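Local coordinates for lactate utilization protein C (Deinococcus radiodurans, PDB 2G40), which belongs to the LutC/YkgG family, forms a homodimer and may function in the utilization of L-lactate, at the interface of chains A and B. Numbering follows the deposited sequence. Chains: chain A/B, conserved hypothetical protein.

Contact 1: the interface of chains A and B. Residues chain A 116, 152, 154; chain B 157, 212-213.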
# COMPACT_ATOMS: atom_id res chain seq x y z
N PRO A 116 5.53 7.81 -17.44
CA PRO A 116 4.58 7.73 -16.35
C PRO A 116 3.44 8.72 -16.51
O PRO A 116 3.66 9.87 -16.89
CB PRO A 116 5.42 8.06 -15.11
CG PRO A 116 6.80 7.82 -15.51
CD PRO A 116 6.87 8.19 -16.96
N ARG A 152 3.05 0.59 -10.75
CA ARG A 152 3.45 1.34 -9.55
C ARG A 152 2.25 1.67 -8.68
O ARG A 152 1.11 1.59 -9.11
CB ARG A 152 4.22 2.60 -9.92
CG ARG A 152 3.41 3.62 -10.69
CD ARG A 152 4.30 4.63 -11.38
NE ARG A 152 3.57 5.39 -12.37
CZ ARG A 152 3.08 6.61 -12.19
NH1 ARG A 152 3.35 7.32 -11.10
NH2 ARG A 152 2.40 7.17 -13.16
N ALA A 154 0.87 4.34 -7.62
CA ALA A 154 -0.05 5.39 -8.02
C ALA A 154 -1.19 4.88 -8.89
O ALA A 154 -2.27 5.44 -8.85
CB ALA A 154 0.68 6.51 -8.76
N LEU B 157 2.24 8.46 -0.39
CA LEU B 157 2.59 8.09 -1.74
C LEU B 157 3.08 9.24 -2.57
O LEU B 157 4.01 9.10 -3.34
CB LEU B 157 1.40 7.45 -2.45
CG LEU B 157 1.76 7.06 -3.90
CD1 LEU B 157 2.75 5.89 -3.90
CD2 LEU B 157 0.55 6.74 -4.71
N VAL B 212 7.89 9.06 -8.73
CA VAL B 212 7.06 8.22 -9.60
C VAL B 212 6.56 6.97 -8.85
O VAL B 212 5.39 6.64 -8.93
CB VAL B 212 7.86 7.75 -10.84
CG1 VAL B 212 7.15 6.63 -11.61
CG2 VAL B 212 8.13 8.91 -11.77
N HIS B 213 7.48 6.31 -8.15
CA HIS B 213 7.20 5.05 -7.45
C HIS B 213 6.82 5.26 -6.01
O HIS B 213 6.45 4.31 -5.34
CB HIS B 213 8.42 4.12 -7.51
CG HIS B 213 8.73 3.68 -8.90
ND1 HIS B 213 7.87 2.88 -9.63
CD2 HIS B 213 9.75 4.00 -9.73
CE1 HIS B 213 8.37 2.70 -10.84
NE2 HIS B 213 9.51 3.36 -10.93
O HOH W 1 3.59 5.33 -7.39
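A:Arg152 starts from the cramped chi1 of 65°, with CG lodged between its backbone N and carbonyl carbon, then runs extended from CG to NE and crosses B:Val212 at about a right angle. That course lays its CD methylene 3.5 Å from CG1 of B:Val212 and brings the guanidinium to the backbone carbonyl of the same residue. NH1 of A:Arg152 donates to O of B:Val212 over 3.1 Å in a nearly straight bond, 165° at the hydrogen. The oxygen lies at the edge of the guanidinium, close to its plane, while the donor is tilted 17° from the carbonyl plane. One face of the guanidinium is covered toward its rim by CB of A:Pro116, so the proline and the bond together should limit its rotation. CG1 of B:Val212, anti to the backbone N, and CG2 both reach CG of A:Pro116 at 4.1 Å. The valine methyl CG1 also sits over the centre of the B:His213 imidazole, whose ND1 approaches CB of A:Arg152 at 3.7 Å. The carbonyl of B:Val212 has a second partner: a water 2.7 Å from O that in turn lies 2.9 Å from the backbone N of A:Ala154. Next to this bridge, CD2 of B:Leu157 touches CA of A:Ala154 at 3.6 Å, an apolar contact beside the polar pair. On chain A the patch joins the 3-10 helix 153-156 and the loop residue just before it to the loop at A:Pro116; on chain B it uses loop residues, with B:Val212 and B:His213 shortly before strand 217-223.

Contact 2: the interface of chains A and B. Residues chain A 190-194; chain B 192-194.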
# COMPACT_ATOMS: atom_id res chain seq x y z
N ARG A 190 10.05 -5.22 -2.52
CA ARG A 190 8.92 -4.73 -3.28
C ARG A 190 7.88 -4.23 -2.30
O ARG A 190 7.66 -4.85 -1.26
CB ARG A 190 8.28 -5.80 -4.13
CG ARG A 190 9.17 -6.31 -5.24
CD ARG A 190 8.44 -7.30 -6.10
NE ARG A 190 9.37 -7.92 -7.03
CZ ARG A 190 9.79 -7.37 -8.17
NH1 ARG A 190 9.37 -6.18 -8.53
NH2 ARG A 190 10.63 -8.03 -8.95
N PRO A 191 7.23 -3.12 -2.63
CA PRO A 191 6.15 -2.65 -1.79
C PRO A 191 4.93 -3.54 -1.90
O PRO A 191 4.68 -4.13 -2.96
CB PRO A 191 5.82 -1.28 -2.38
CG PRO A 191 6.25 -1.41 -3.82
CD PRO A 191 7.45 -2.25 -3.80
N LEU A 192 4.17 -3.62 -0.82
CA LEU A 192 2.91 -4.35 -0.85
C LEU A 192 1.78 -3.43 -0.50
O LEU A 192 1.92 -2.58 0.39
CB LEU A 192 2.88 -5.50 0.14
CG LEU A 192 3.98 -6.55 0.13
CD1 LEU A 192 3.63 -7.56 1.18
CD2 LEU A 192 4.12 -7.23 -1.21
N THR A 193 0.67 -3.62 -1.18
CA THR A 193 -0.55 -2.90 -0.89
C THR A 193 -1.60 -3.96 -0.61
O THR A 193 -1.88 -4.79 -1.46
CB THR A 193 -0.93 -2.00 -2.07
OG1 THR A 193 0.17 -1.12 -2.38
CG2 THR A 193 -2.16 -1.24 -1.78
N TRP A 194 -2.16 -3.95 0.59
CA TRP A 194 -3.18 -4.91 0.96
C TRP A 194 -4.52 -4.20 0.98
O TRP A 194 -4.72 -3.29 1.78
CB TRP A 194 -2.96 -5.42 2.36
CG TRP A 194 -1.77 -6.27 2.59
CD1 TRP A 194 -0.51 -6.07 2.13
CD2 TRP A 194 -1.72 -7.44 3.40
NE1 TRP A 194 0.32 -7.07 2.58
CE2 TRP A 194 -0.40 -7.92 3.38
CE3 TRP A 194 -2.68 -8.13 4.17
CZ2 TRP A 194 -0.00 -9.06 4.06
CZ3 TRP A 194 -2.30 -9.26 4.84
CH2 TRP A 194 -0.96 -9.71 4.80
N LEU B 192 -3.38 -1.82 4.05
CA LEU B 192 -2.00 -1.85 4.54
C LEU B 192 -1.06 -1.50 3.44
O LEU B 192 -1.26 -1.91 2.29
CB LEU B 192 -1.60 -3.23 5.06
CG LEU B 192 -2.45 -3.93 6.11
CD1 LEU B 192 -1.76 -5.22 6.43
CD2 LEU B 192 -2.61 -3.11 7.37
N THR B 193 -0.02 -0.77 3.79
CA THR B 193 1.03 -0.43 2.87
C THR B 193 2.32 -0.92 3.52
O THR B 193 2.65 -0.51 4.61
CB THR B 193 1.06 1.08 2.62
OG1 THR B 193 -0.23 1.52 2.15
CG2 THR B 193 2.13 1.43 1.67
N TRP B 194 3.01 -1.84 2.86
CA TRP B 194 4.25 -2.38 3.39
C TRP B 194 5.39 -1.79 2.59
O TRP B 194 5.50 -2.03 1.39
CB TRP B 194 4.32 -3.87 3.18
CG TRP B 194 3.37 -4.71 3.95
CD1 TRP B 194 2.05 -4.49 4.16
CD2 TRP B 194 3.68 -5.95 4.58
NE1 TRP B 194 1.52 -5.51 4.91
CE2 TRP B 194 2.49 -6.43 5.17
CE3 TRP B 194 4.85 -6.73 4.68
CZ2 TRP B 194 2.44 -7.63 5.87
CZ3 TRP B 194 4.80 -7.90 5.38
CH2 TRP B 194 3.60 -8.36 5.96
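Strands 192-196 of the two chains pair antiparallel about the twofold axis, A:Thr193 facing B:Thr193, and the flanking residues exchange backbone bonds in both directions. N of B:Trp194 donates to O of A:Leu192 at 2.8 Å, and N of A:Leu192 to O of B:Trp194 at 3.0 Å; the symmetry repeats both with the chains exchanged. On one side of this two-stranded junction the indoles of A:Trp194 and B:Trp194 stack face to face, their five-membered rings 4.1 Å apart between centroids and their planes 5° from parallel. Each NE1 lies over the rim of the other ring, with its N-H pointing elsewhere, so the two nitrogens form no hydrogen bond. The six-membered rings also meet, CZ2 to CZ2 at 3.4 Å. A chi1 of -68° sets CG of each tryptophan beside its own backbone N and anti to the carbonyl carbon, turning the indole toward its symmetry mate. The same face that receives the partner indole also takes a leucine methyl: CD1 of A:Leu192 rests on B:Trp194, 3.8 Å from CD2. Nearer the backbone, CB of A:Leu192 packs against CB of B:Trp194 at 3.7 Å. Replacing A:Trp194 with an alanine would probably leave the B:Trp194 indole without its stacking mate and deprive CD1 of B:Leu192 of its aromatic seat. Main-chain pairing and aromatic packing thus join the subunits of the homodimer.

The C-alpha centres of contact 1 and contact 2 lie about 13 Å apart within the same two-fold interface, and they have no residue in common. Contact 2 straddles the symmetry axis and uses the same strand from each chain. Contact 1 mostly sets different segments against each other, residues 116 and 152 of one chain against 212-213 of the other, although A:Ala154 meets B:Leu157 from the same short stretch of its partner; it recurs as a twin with the chains exchanged. Central strand pairing and flanking loop contacts would together fix the subunit orientation more firmly than either alone, consistent with a homodimer.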